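Local coordinates for protein serine acetyltransferase 1, putative (Entamoeba histolytica, PDB 7BW9) that probably transfers an acetyl group to serine, a step of cysteine biosynthesis, as a left-handed beta-helix enzyme of the hexapeptide-repeat transferase family, at residues I41-F46 and L62-L67; Q73-A78 and I148-E153; A121-I124 and G129-V132. All coordinates share one frame; numbering follows the deposited sequence.

Contact 1: I41-F46 and L62-L67; sequences IQKILF and LERLSL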
ATOM      1  N   ILE A  41      -5.910   2.048 -19.792  1.00 18.47           N
ATOM      2  CA  ILE A  41      -5.712   3.490 -19.855  1.00 15.70           C
ATOM      3  C   ILE A  41      -4.267   3.801 -20.190  1.00 15.74           C
ATOM      4  O   ILE A  41      -3.979   4.697 -20.996  1.00 17.55           O
ATOM      5  CB  ILE A  41      -6.176   4.148 -18.538  1.00 23.09           C
ATOM      6  CG1 ILE A  41      -7.705   4.110 -18.475  1.00 20.44           C
ATOM      7  CG2 ILE A  41      -5.695   5.571 -18.431  1.00 19.97           C
ATOM      8  CD1 ILE A  41      -8.255   4.227 -17.098  1.00 22.56           C
ATOM      9  N   GLN A  42      -3.336   3.032 -19.625  1.00 13.34           N
ATOM     10  CA  GLN A  42      -1.924   3.242 -19.925  1.00 15.39           C
ATOM     11  C   GLN A  42      -1.646   3.074 -21.410  1.00 17.00           C
ATOM     12  O   GLN A  42      -0.967   3.906 -22.024  1.00 18.73           O
ATOM     13  CB  GLN A  42      -1.060   2.268 -19.120  1.00 15.14           C
ATOM     14  CG  GLN A  42      -0.910   2.638 -17.632  1.00 17.83           C
ATOM     15  CD  GLN A  42      -0.226   1.536 -16.842  1.00 21.18           C
ATOM     16  OE1 GLN A  42      -0.315   0.346 -17.194  1.00 18.19           O
ATOM     17  NE2 GLN A  42       0.475   1.919 -15.787  1.00 18.41           N
ATOM     18  N   LYS A  43      -2.148   1.974 -22.000  1.00 16.12           N
ATOM     19  CA  LYS A  43      -1.949   1.724 -23.424  1.00 16.99           C
ATOM     20  C   LYS A  43      -2.671   2.765 -24.270  1.00 18.39           C
ATOM     21  O   LYS A  43      -2.172   3.167 -25.329  1.00 21.83           O
ATOM     22  CB  LYS A  43      -2.435   0.317 -23.794  1.00 15.08           C
ATOM     23  CG  LYS A  43      -1.735  -0.808 -23.053  1.00 17.19           C
ATOM     24  CD  LYS A  43      -2.214  -2.184 -23.523  1.00 25.83           C
ATOM     25  CE  LYS A  43      -1.503  -3.300 -22.761  1.00 28.10           C
ATOM     26  NZ  LYS A  43      -1.589  -4.622 -23.450  1.00 42.09           N
ATOM     27  N   ILE A  44      -3.850   3.209 -23.831  1.00 13.30           N
ATOM     28  CA  ILE A  44      -4.568   4.227 -24.600  1.00 21.69           C
ATOM     29  C   ILE A  44      -3.822   5.560 -24.569  1.00 23.64           C
ATOM     30  O   ILE A  44      -3.691   6.237 -25.596  1.00 24.07           O
ATOM     31  CB  ILE A  44      -6.008   4.387 -24.085  1.00 21.72           C
ATOM     32  CG1 ILE A  44      -6.843   3.142 -24.410  1.00 19.67           C
ATOM     33  CG2 ILE A  44      -6.637   5.626 -24.701  1.00 23.67           C
ATOM     34  CD1 ILE A  44      -8.084   2.980 -23.533  1.00 22.17           C
ATOM     35  N   LEU A  45      -3.316   5.966 -23.402  1.00 17.54           N
ATOM     36  CA  LEU A  45      -2.726   7.303 -23.322  1.00 18.93           C
ATOM     37  C   LEU A  45      -1.287   7.357 -23.830  1.00 20.09           C
ATOM     38  O   LEU A  45      -0.849   8.403 -24.320  1.00 24.91           O
ATOM     39  CB  LEU A  45      -2.769   7.819 -21.887  1.00 21.53           C
ATOM     40  CG  LEU A  45      -4.140   7.966 -21.230  1.00 17.96           C
ATOM     41  CD1 LEU A  45      -3.921   8.298 -19.777  1.00 24.86           C
ATOM     42  CD2 LEU A  45      -4.955   9.037 -21.909  1.00 18.42           C
ATOM     43  N   PHE A  46      -0.520   6.280 -23.706  1.00 15.85           N
ATOM     44  CA  PHE A  46       0.878   6.275 -24.132  1.00 17.74           C
ATOM     45  C   PHE A  46       1.243   4.939 -24.751  1.00 20.02           C
ATOM     46  O   PHE A  46       2.028   4.173 -24.186  1.00 17.71           O
ATOM     47  CB  PHE A  46       1.802   6.583 -22.959  1.00 22.44           C
ATOM     48  CG  PHE A  46       1.542   7.891 -22.342  1.00 22.14           C
ATOM     49  CD1 PHE A  46       2.006   9.048 -22.941  1.00 19.22           C
ATOM     50  CD2 PHE A  46       0.823   7.978 -21.158  1.00 17.58           C
ATOM     51  CE1 PHE A  46       1.769  10.279 -22.366  1.00 17.97           C
ATOM     52  CE2 PHE A  46       0.574   9.208 -20.578  1.00 19.22           C
ATOM     53  CZ  PHE A  46       1.046  10.362 -21.191  1.00 24.19           C
ATOM     54  N   LEU A  62      -8.793   1.618 -31.278  1.00 29.10           N
ATOM     55  CA  LEU A  62     -10.241   1.485 -31.182  1.00 25.31           C
ATOM     56  C   LEU A  62     -10.627   0.252 -30.380  1.00 24.32           C
ATOM     57  O   LEU A  62     -11.599   0.282 -29.614  1.00 25.24           O
ATOM     58  CB  LEU A  62     -10.856   1.435 -32.578  1.00 27.12           C
ATOM     59  CG  LEU A  62     -12.364   1.205 -32.668  1.00 31.64           C
ATOM     60  CD1 LEU A  62     -13.137   2.383 -32.092  1.00 24.45           C
ATOM     61  CD2 LEU A  62     -12.786   0.909 -34.123  1.00 29.12           C
ATOM     62  N   GLU A  63      -9.886  -0.848 -30.546  1.00 23.98           N
ATOM     63  CA  GLU A  63     -10.148  -2.038 -29.738  1.00 29.29           C
ATOM     64  C   GLU A  63      -9.958  -1.738 -28.256  1.00 20.80           C
ATOM     65  O   GLU A  63     -10.800  -2.087 -27.424  1.00 20.69           O
ATOM     66  CB  GLU A  63      -9.224  -3.189 -30.151  1.00 26.75           C
ATOM     67  CG  GLU A  63      -9.617  -3.914 -31.428  1.00 42.67           C
ATOM     68  CD  GLU A  63      -8.483  -4.786 -31.966  1.00 60.67           C
ATOM     69  OE1 GLU A  63      -7.562  -5.103 -31.175  1.00 55.55           O
ATOM     70  OE2 GLU A  63      -8.513  -5.155 -33.169  1.00 56.44           O
ATOM     71  N   ARG A  64      -8.832  -1.122 -27.906  1.00 19.81           N
ATOM     72  CA  ARG A  64      -8.556  -0.866 -26.495  1.00 23.97           C
ATOM     73  C   ARG A  64      -9.564   0.111 -25.914  1.00 23.69           C
ATOM     74  O   ARG A  64     -10.063  -0.092 -24.799  1.00 20.99           O
ATOM     75  CB  ARG A  64      -7.129  -0.355 -26.337  1.00 21.63           C
ATOM     76  CG  ARG A  64      -6.130  -1.380 -26.833  1.00 26.02           C
ATOM     77  CD  ARG A  64      -4.717  -1.063 -26.461  1.00 24.04           C
ATOM     78  NE  ARG A  64      -4.154  -0.055 -27.336  1.00 28.36           N
ATOM     79  CZ  ARG A  64      -3.337  -0.332 -28.345  1.00 33.31           C
ATOM     80  NH1 ARG A  64      -2.993  -1.587 -28.590  1.00 30.69           N
ATOM     81  NH2 ARG A  64      -2.861   0.645 -29.100  1.00 26.48           N
ATOM     82  N   LEU A  65      -9.905   1.158 -26.673  1.00 23.11           N
ATOM     83  CA  LEU A  65     -10.887   2.124 -26.195  1.00 24.86           C
ATOM     84  C   LEU A  65     -12.234   1.455 -25.960  1.00 26.89           C
ATOM     85  O   LEU A  65     -12.875   1.671 -24.920  1.00 21.89           O
ATOM     86  CB  LEU A  65     -11.017   3.266 -27.199  1.00 23.98           C
ATOM     87  CG  LEU A  65     -11.569   4.580 -26.651  1.00 30.31           C
ATOM     88  CD1 LEU A  65     -10.633   5.159 -25.582  1.00 25.88           C
ATOM     89  CD2 LEU A  65     -11.815   5.578 -27.789  1.00 19.95           C
ATOM     90  N   SER A  66     -12.675   0.633 -26.925  1.00 20.94           N
ATOM     91  CA  SER A  66     -13.965  -0.045 -26.830  1.00 18.24           C
ATOM     92  C   SER A  66     -14.012  -0.989 -25.643  1.00 24.79           C
ATOM     93  O   SER A  66     -15.023  -1.043 -24.929  1.00 22.84           O
ATOM     94  CB  SER A  66     -14.258  -0.832 -28.111  1.00 26.09           C
ATOM     95  OG  SER A  66     -14.170  -0.013 -29.262  1.00 31.07           O
ATOM     96  N   LEU A  67     -12.947  -1.778 -25.443  1.00 21.68           N
ATOM     97  CA  LEU A  67     -12.901  -2.664 -24.282  1.00 24.08           C
ATOM     98  C   LEU A  67     -12.959  -1.870 -22.980  1.00 19.47           C
ATOM     99  O   LEU A  67     -13.655  -2.258 -22.035  1.00 21.77           O
ATOM    100  CB  LEU A  67     -11.641  -3.535 -24.329  1.00 19.99           C
ATOM    101  CG  LEU A  67     -11.426  -4.503 -23.160  1.00 28.23           C
ATOM    102  CD1 LEU A  67     -12.617  -5.421 -22.958  1.00 29.69           C
ATOM    103  CD2 LEU A  67     -10.153  -5.327 -23.357  1.00 29.57           C
TER
HETATM  104  O   HOH W   1      -3.488   3.104 -27.629  1.00 29.06           O
HETATM  105  O   HOH W   2      -3.096  -4.187 -26.538  1.00 34.07           O
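Ile44 and Arg64 face each other where helix 36-45 meets helix 58-79, the short axes of 41-45 and 62-67 running roughly antiparallel but well askew, at 142°, and coming within 9.6 Å. At that spacing side chains must bridge most of the gap. Arg64 does so by lying across Lys43 at about a right angle, its CD 3.8 Å from Lys43 CB. A bend in the arginine chain (chi3 -79°) turns the guanidinium along the neighbouring helix, where water 1 sits at its edge, in plane. This water accepts from Arg64 NH2 at 2.9 Å and donates to Lys43 O at 2.7 Å, so it joins the cationic group to the backbone. Both helices belong to the N-terminal helical domain that precedes the left-handed beta-helix, as in other serine acetyltransferases, and helix 2-17 packs on this pair through Leu12, Thr8 and Ser9.

The inner half of the contact is apolar. Ile44 slides past the stem of Arg64 in the opposite direction, CG1 lying 4.0 Å from Arg64 CB, while its CD1 ends 3.9 Å from Leu65 CD1. Lys43 runs extended beyond CG, and its NZ stays 6.1 Å from Arg64 NH1; these like charges would be expected to disfavour closer approach. Water 2 lies between them on weak bonds, and Arg64 NH1 has a stronger partner in the carbonyl oxygen of Lys55.

Contact 2: Q73-A78 and I148-E153; sequences QNSIEA and IEYSRE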
ATOM      1  N   GLN A  73     -18.973   0.693 -18.784  1.00 27.53           N
ATOM      2  CA  GLN A  73     -20.422   0.702 -18.939  1.00 32.08           C
ATOM      3  C   GLN A  73     -21.057  -0.464 -18.189  1.00 29.78           C
ATOM      4  O   GLN A  73     -22.061  -0.287 -17.489  1.00 27.25           O
ATOM      5  CB  GLN A  73     -20.792   0.679 -20.424  1.00 36.34           C
ATOM      6  CG  GLN A  73     -22.283   0.474 -20.669  1.00 45.54           C
ATOM      7  CD  GLN A  73     -22.779   1.078 -21.977  1.00 51.47           C
ATOM      8  OE1 GLN A  73     -22.017   1.673 -22.745  1.00 46.23           O
ATOM      9  NE2 GLN A  73     -24.077   0.931 -22.228  1.00 56.47           N
ATOM     10  N   ASN A  74     -20.454  -1.651 -18.270  1.00 31.39           N
ATOM     11  CA  ASN A  74     -21.030  -2.801 -17.576  1.00 32.47           C
ATOM     12  C   ASN A  74     -20.984  -2.646 -16.060  1.00 31.42           C
ATOM     13  O   ASN A  74     -21.900  -3.110 -15.369  1.00 30.34           O
ATOM     14  CB  ASN A  74     -20.325  -4.090 -17.996  1.00 36.77           C
ATOM     15  CG  ASN A  74     -20.585  -4.441 -19.445  1.00 50.30           C
ATOM     16  OD1 ASN A  74     -21.502  -3.896 -20.069  1.00 46.66           O
ATOM     17  ND2 ASN A  74     -19.783  -5.355 -19.993  1.00 52.13           N
ATOM     18  N   SER A  75     -19.938  -2.020 -15.518  1.00 21.76           N
ATOM     19  CA  SER A  75     -19.894  -1.844 -14.070  1.00 30.70           C
ATOM     20  C   SER A  75     -20.904  -0.805 -13.606  1.00 26.45           C
ATOM     21  O   SER A  75     -21.523  -0.967 -12.546  1.00 27.65           O
ATOM     22  CB  SER A  75     -18.486  -1.463 -13.623  1.00 25.28           C
ATOM     23  OG  SER A  75     -17.529  -2.298 -14.247  1.00 34.34           O
ATOM     24  N   ILE A  76     -21.075   0.280 -14.369  1.00 25.08           N
ATOM     25  CA  ILE A  76     -22.009   1.322 -13.947  1.00 30.23           C
ATOM     26  C   ILE A  76     -23.443   0.804 -14.005  1.00 28.92           C
ATOM     27  O   ILE A  76     -24.237   1.043 -13.085  1.00 27.05           O
ATOM     28  CB  ILE A  76     -21.820   2.604 -14.784  1.00 26.89           C
ATOM     29  CG1 ILE A  76     -20.431   3.204 -14.530  1.00 26.27           C
ATOM     30  CG2 ILE A  76     -22.886   3.633 -14.435  1.00 24.58           C
ATOM     31  CD1 ILE A  76     -20.085   4.345 -15.451  1.00 20.19           C
ATOM     32  N   GLU A  77     -23.782   0.052 -15.064  1.00 28.88           N
ATOM     33  CA  GLU A  77     -25.090  -0.594 -15.157  1.00 32.41           C
ATOM     34  C   GLU A  77     -25.391  -1.431 -13.930  1.00 35.30           C
ATOM     35  O   GLU A  77     -26.507  -1.392 -13.401  1.00 37.45           O
ATOM     36  CB  GLU A  77     -25.156  -1.495 -16.386  1.00 40.65           C
ATOM     37  CG  GLU A  77     -25.287  -0.781 -17.697  1.00 48.97           C
ATOM     38  CD  GLU A  77     -25.714  -1.713 -18.814  1.00 53.39           C
ATOM     39  OE1 GLU A  77     -26.344  -2.758 -18.523  1.00 59.22           O
ATOM     40  OE2 GLU A  77     -25.395  -1.406 -19.981  1.00 53.08           O
ATOM     41  N   ALA A  78     -24.408  -2.218 -13.476  1.00 39.10           N
ATOM     42  CA  ALA A  78     -24.629  -3.092 -12.331  1.00 34.69           C
ATOM     43  C   ALA A  78     -25.063  -2.294 -11.112  1.00 37.88           C
ATOM     44  O   ALA A  78     -25.975  -2.705 -10.385  1.00 34.79           O
ATOM     45  CB  ALA A  78     -23.364  -3.901 -12.036  1.00 33.69           C
ATOM     46  N   ILE A 148     -21.635   7.631  -8.697  1.00 29.87           N
ATOM     47  CA  ILE A 148     -20.779   7.756  -7.526  1.00 31.45           C
ATOM     48  C   ILE A 148     -20.256   6.405  -7.056  1.00 30.11           C
ATOM     49  O   ILE A 148     -19.214   6.357  -6.394  1.00 32.68           O
ATOM     50  CB  ILE A 148     -21.493   8.501  -6.385  1.00 34.19           C
ATOM     51  CG1 ILE A 148     -22.657   7.672  -5.833  1.00 37.79           C
ATOM     52  CG2 ILE A 148     -21.958   9.868  -6.869  1.00 29.92           C
ATOM     53  CD1 ILE A 148     -23.405   8.353  -4.723  1.00 42.03           C
ATOM     54  N   GLU A 149     -20.913   5.304  -7.429  1.00 27.13           N
ATOM     55  CA  GLU A 149     -20.525   3.997  -6.915  1.00 25.93           C
ATOM     56  C   GLU A 149     -19.340   3.419  -7.681  1.00 25.29           C
ATOM     57  O   GLU A 149     -18.337   3.021  -7.075  1.00 22.84           O
ATOM     58  CB  GLU A 149     -21.708   3.036  -6.970  1.00 30.18           C
ATOM     59  CG  GLU A 149     -22.987   3.530  -6.310  1.00 35.17           C
ATOM     60  CD  GLU A 149     -23.171   3.046  -4.876  1.00 39.59           C
ATOM     61  OE1 GLU A 149     -22.568   2.017  -4.498  1.00 41.37           O
ATOM     62  OE2 GLU A 149     -23.935   3.698  -4.128  1.00 49.06           O
ATOM     63  N   TYR A 150     -19.436   3.335  -9.013  1.00 20.85           N
ATOM     64  CA  TYR A 150     -18.353   2.687  -9.746  1.00 23.65           C
ATOM     65  C   TYR A 150     -17.101   3.557  -9.770  1.00 17.73           C
ATOM     66  O   TYR A 150     -15.987   3.034  -9.699  1.00 20.65           O
ATOM     67  CB  TYR A 150     -18.765   2.314 -11.173  1.00 21.22           C
ATOM     68  CG  TYR A 150     -17.537   1.955 -11.984  1.00 15.40           C
ATOM     69  CD1 TYR A 150     -16.847   0.770 -11.750  1.00 21.21           C
ATOM     70  CD2 TYR A 150     -17.007   2.847 -12.897  1.00 19.14           C
ATOM     71  CE1 TYR A 150     -15.700   0.462 -12.458  1.00 20.43           C
ATOM     72  CE2 TYR A 150     -15.868   2.556 -13.603  1.00 17.09           C
ATOM     73  CZ  TYR A 150     -15.216   1.372 -13.387  1.00 21.00           C
ATOM     74  OH  TYR A 150     -14.079   1.115 -14.114  1.00 26.06           O
ATOM     75  N   SER A 151     -17.254   4.884  -9.871  1.00 17.85           N
ATOM     76  CA  SER A 151     -16.079   5.753  -9.816  1.00 21.75           C
ATOM     77  C   SER A 151     -15.303   5.574  -8.505  1.00 16.18           C
ATOM     78  O   SER A 151     -14.073   5.701  -8.493  1.00 13.91           O
ATOM     79  CB  SER A 151     -16.492   7.212 -10.016  1.00 14.58           C
ATOM     80  OG  SER A 151     -17.325   7.667  -8.968  1.00 19.79           O
ATOM     81  N   ARG A 152     -15.999   5.242  -7.412  1.00 18.32           N
ATOM     82  CA  ARG A 152     -15.327   4.999  -6.137  1.00 16.36           C
ATOM     83  C   ARG A 152     -14.620   3.654  -6.140  1.00 16.98           C
ATOM     84  O   ARG A 152     -13.460   3.549  -5.717  1.00 17.83           O
ATOM     85  CB  ARG A 152     -16.331   5.070  -4.984  1.00 21.40           C
ATOM     86  CG  ARG A 152     -15.719   4.767  -3.613  1.00 21.18           C
ATOM     87  CD  ARG A 152     -14.787   5.896  -3.156  1.00 23.60           C
ATOM     88  NE  ARG A 152     -14.031   5.568  -1.946  1.00 27.81           N
ATOM     89  CZ  ARG A 152     -14.457   5.796  -0.705  1.00 23.50           C
ATOM     90  NH1 ARG A 152     -15.647   6.343  -0.495  1.00 23.05           N
ATOM     91  NH2 ARG A 152     -13.703   5.461   0.331  1.00 21.19           N
ATOM     92  N   GLU A 153     -15.320   2.606  -6.591  1.00 19.63           N
ATOM     93  CA  GLU A 153     -14.699   1.301  -6.786  1.00 20.24           C
ATOM     94  C   GLU A 153     -13.437   1.420  -7.637  1.00 20.03           C
ATOM     95  O   GLU A 153     -12.383   0.862  -7.303  1.00 13.96           O
ATOM     96  CB  GLU A 153     -15.706   0.349  -7.439  1.00 21.75           C
ATOM     97  CG  GLU A 153     -15.275  -1.108  -7.488  1.00 30.92           C
ATOM     98  CD  GLU A 153     -16.219  -1.967  -8.335  1.00 39.29           C
ATOM     99  OE1 GLU A 153     -17.244  -2.444  -7.797  1.00 37.94           O
ATOM    100  OE2 GLU A 153     -15.948  -2.142  -9.545  1.00 49.67           O
TER
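Within the N-terminal helical domain of this serine acetyltransferase, the far end of helix 58-79 packs against the start of helix 148-162, the last helix before the left-handed beta-helix, and Tyr150 carries the meeting on its side. Its ring spans two consecutive residues of the other helix. Ser75 CB approaches at 3.3 Å from Tyr150 CD1, a close fit, and Ile76 CG1 lies 3.8 Å from Tyr150 CD2, so both neighbours come obliquely from the same side of the ring plane, one nearer CD1 and the other nearer CD2. With CG anti to the backbone N (chi1 167°), the tyrosine is directed across to helix 58-79; the backbones come closest at the CA atoms of Ile76 and Tyr150, 5.7 Å apart. The isoleucine crosses the tyrosine at about a right angle and also leans on Ala85 and Cys88 of helix 82-94.

The polar end of the ring has its partner outside both segments: Tyr150 OH hydrogen-bonds to Glu37. A second subunit closes over the neighbouring turn, with Arg125 of that subunit in a salt bridge to Glu153. Although CB of Ser75 sits against the ring, its hydroxyl is engaged within its own helix, OG being hydrogen-bonded to His71 O.

Contact 3: A121-I124 and G129-V132; sequences AMII and GIHV
His131 hydrogen-bonds to Ile124 and Ile130 packs on Ile123 where helix 128-144 meets helix 120-126 across a short break. The polar link runs from His131 to Ile124: NE2 donates to Ile124 O at 3.0 Å with an N-H...O angle of 152°, a moderately bent bond. The oxygen lies at the ring edge and close to its plane, whereas the nitrogen approaches it tilted 33° from the carbonyl plane. The bond is consistent with a proton on NE2, given to a backbone oxygen near the C-terminal end of the first helix.

The chain kinks at the single residue between the two helices and carries on in broadly the same direction, a break between consecutive helices of the N-terminal domain of this left-handed beta-helix enzyme. It lies near ligand: the side chain of Ile123 is about 10 Å from a bound cysteine, probably the one whose pocket includes Asp114, Pro115 and Ala116.

The apolar contact is made by branches of two isoleucines that cross obliquely. Ile123 CG2 lies 3.6 Å from Ile130 CG1. Because Ile123 holds CG2 anti to its nitrogen (chi1 -64° for CG1), it is the short branch that meets the partner. Ile130 also has Ile123 O 4.1 Å from its CG1. Helix 96-113 covers this side, with Ile107 touching both Ile124 and Ile130, while Ala110 and Tyr111 pack on Ile123.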
ATOM      1  N   ALA A 121      10.069   8.436 -19.798  1.00 21.61           N
ATOM      2  CA  ALA A 121       9.763   7.005 -19.808  1.00 24.84           C
ATOM      3  C   ALA A 121       9.643   6.461 -18.388  1.00 24.42           C
ATOM      4  O   ALA A 121       8.656   5.797 -18.045  1.00 21.54           O
ATOM      5  CB  ALA A 121      10.841   6.240 -20.577  1.00 21.06           C
ATOM      6  N   MET A 122      10.647   6.735 -17.552  1.00 23.92           N
ATOM      7  CA  MET A 122      10.613   6.290 -16.165  1.00 22.95           C
ATOM      8  C   MET A 122       9.346   6.780 -15.477  1.00 21.76           C
ATOM      9  O   MET A 122       8.640   6.008 -14.820  1.00 22.76           O
ATOM     10  CB  MET A 122      11.855   6.795 -15.432  1.00 24.07           C
ATOM     11  CG  MET A 122      11.738   6.763 -13.904  1.00 31.01           C
ATOM     12  SD  MET A 122      13.065   7.648 -13.044  1.00 35.79           S
ATOM     13  CE  MET A 122      14.502   6.817 -13.691  1.00 30.44           C
ATOM     14  N   ILE A 123       9.031   8.064 -15.655  1.00 20.98           N
ATOM     15  CA  ILE A 123       7.850   8.649 -15.027  1.00 21.98           C
ATOM     16  C   ILE A 123       6.593   7.959 -15.537  1.00 21.77           C
ATOM     17  O   ILE A 123       5.715   7.566 -14.758  1.00 16.37           O
ATOM     18  CB  ILE A 123       7.809  10.170 -15.282  1.00 17.03           C
ATOM     19  CG1 ILE A 123       9.002  10.857 -14.616  1.00 19.63           C
ATOM     20  CG2 ILE A 123       6.500  10.793 -14.788  1.00 14.30           C
ATOM     21  CD1 ILE A 123       9.280  12.219 -15.164  1.00 17.69           C
ATOM     22  N   ILE A 124       6.502   7.780 -16.852  1.00 15.57           N
ATOM     23  CA  ILE A 124       5.278   7.248 -17.432  1.00 21.18           C
ATOM     24  C   ILE A 124       5.071   5.804 -17.005  1.00 19.62           C
ATOM     25  O   ILE A 124       3.949   5.381 -16.708  1.00 16.14           O
ATOM     26  CB  ILE A 124       5.322   7.382 -18.961  1.00 23.57           C
ATOM     27  CG1 ILE A 124       5.208   8.853 -19.372  1.00 21.48           C
ATOM     28  CG2 ILE A 124       4.221   6.534 -19.593  1.00 18.02           C
ATOM     29  CD1 ILE A 124       5.378   9.084 -20.878  1.00 24.45           C
ATOM     30  N   GLY A 129       2.296   8.274  -8.632  1.00 14.65           N
ATOM     31  CA  GLY A 129       1.514   9.500  -8.614  1.00 16.71           C
ATOM     32  C   GLY A 129       0.923   9.833  -9.967  1.00 18.04           C
ATOM     33  O   GLY A 129      -0.144  10.449 -10.046  1.00 14.13           O
ATOM     34  N   ILE A 130       1.607   9.426 -11.041  1.00 14.79           N
ATOM     35  CA  ILE A 130       1.080   9.573 -12.389  1.00 16.22           C
ATOM     36  C   ILE A 130      -0.023   8.556 -12.629  1.00 15.56           C
ATOM     37  O   ILE A 130      -1.077   8.879 -13.189  1.00 16.46           O
ATOM     38  CB  ILE A 130       2.209   9.419 -13.428  1.00 15.19           C
ATOM     39  CG1 ILE A 130       3.242  10.530 -13.279  1.00 17.26           C
ATOM     40  CG2 ILE A 130       1.641   9.379 -14.830  1.00 17.87           C
ATOM     41  CD1 ILE A 130       2.676  11.920 -13.385  1.00 18.91           C
ATOM     42  N   HIS A 131       0.195   7.311 -12.206  1.00 18.34           N
ATOM     43  CA  HIS A 131      -0.817   6.285 -12.451  1.00 23.27           C
ATOM     44  C   HIS A 131      -2.103   6.614 -11.716  1.00 13.56           C
ATOM     45  O   HIS A 131      -3.196   6.401 -12.249  1.00 19.34           O
ATOM     46  CB  HIS A 131      -0.299   4.895 -12.058  1.00 13.23           C
ATOM     47  CG  HIS A 131       0.866   4.440 -12.886  1.00 20.07           C
ATOM     48  ND1 HIS A 131       1.710   3.423 -12.494  1.00 20.34           N
ATOM     49  CD2 HIS A 131       1.330   4.879 -14.081  1.00 17.22           C
ATOM     50  CE1 HIS A 131       2.647   3.256 -13.414  1.00 25.15           C
ATOM     51  NE2 HIS A 131       2.436   4.124 -14.388  1.00 21.85           N
ATOM     52  N   VAL A 132      -2.001   7.168 -10.508  1.00 12.31           N
ATOM     53  CA  VAL A 132      -3.232   7.460  -9.777  1.00 13.37           C
ATOM     54  C   VAL A 132      -4.010   8.570 -10.476  1.00 12.24           C
ATOM     55  O   VAL A 132      -5.245   8.570 -10.466  1.00 14.66           O
ATOM     56  CB  VAL A 132      -2.932   7.796  -8.296  1.00 15.18           C
ATOM     57  CG1 VAL A 132      -2.353   9.200  -8.146  1.00 14.45           C
ATOM     58  CG2 VAL A 132      -4.197   7.675  -7.453  1.00 16.45           C
TER

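All three contacts join helices of the N-terminal domain, and contacts 1 and 2 share helix 58-79, using different turns with their centres 19 Å apart. Contact 1 is partly buried and mixes aliphatic packing with water-mediated polar links; contact 2 is buried and relies on an aromatic ring, close to a subunit interface; contact 3, also buried and nearest the chain centre, is the one of the three with a direct hydrogen bond between its segments. Contacts 1 and 3 touch, Phe46 CD1 packing 4.0 Å from Ile124 CD1, whereas contact 2 touches neither. Helix 128-144 and helix 148-162, consecutive in the chain, carry contacts 3 and 2 respectively.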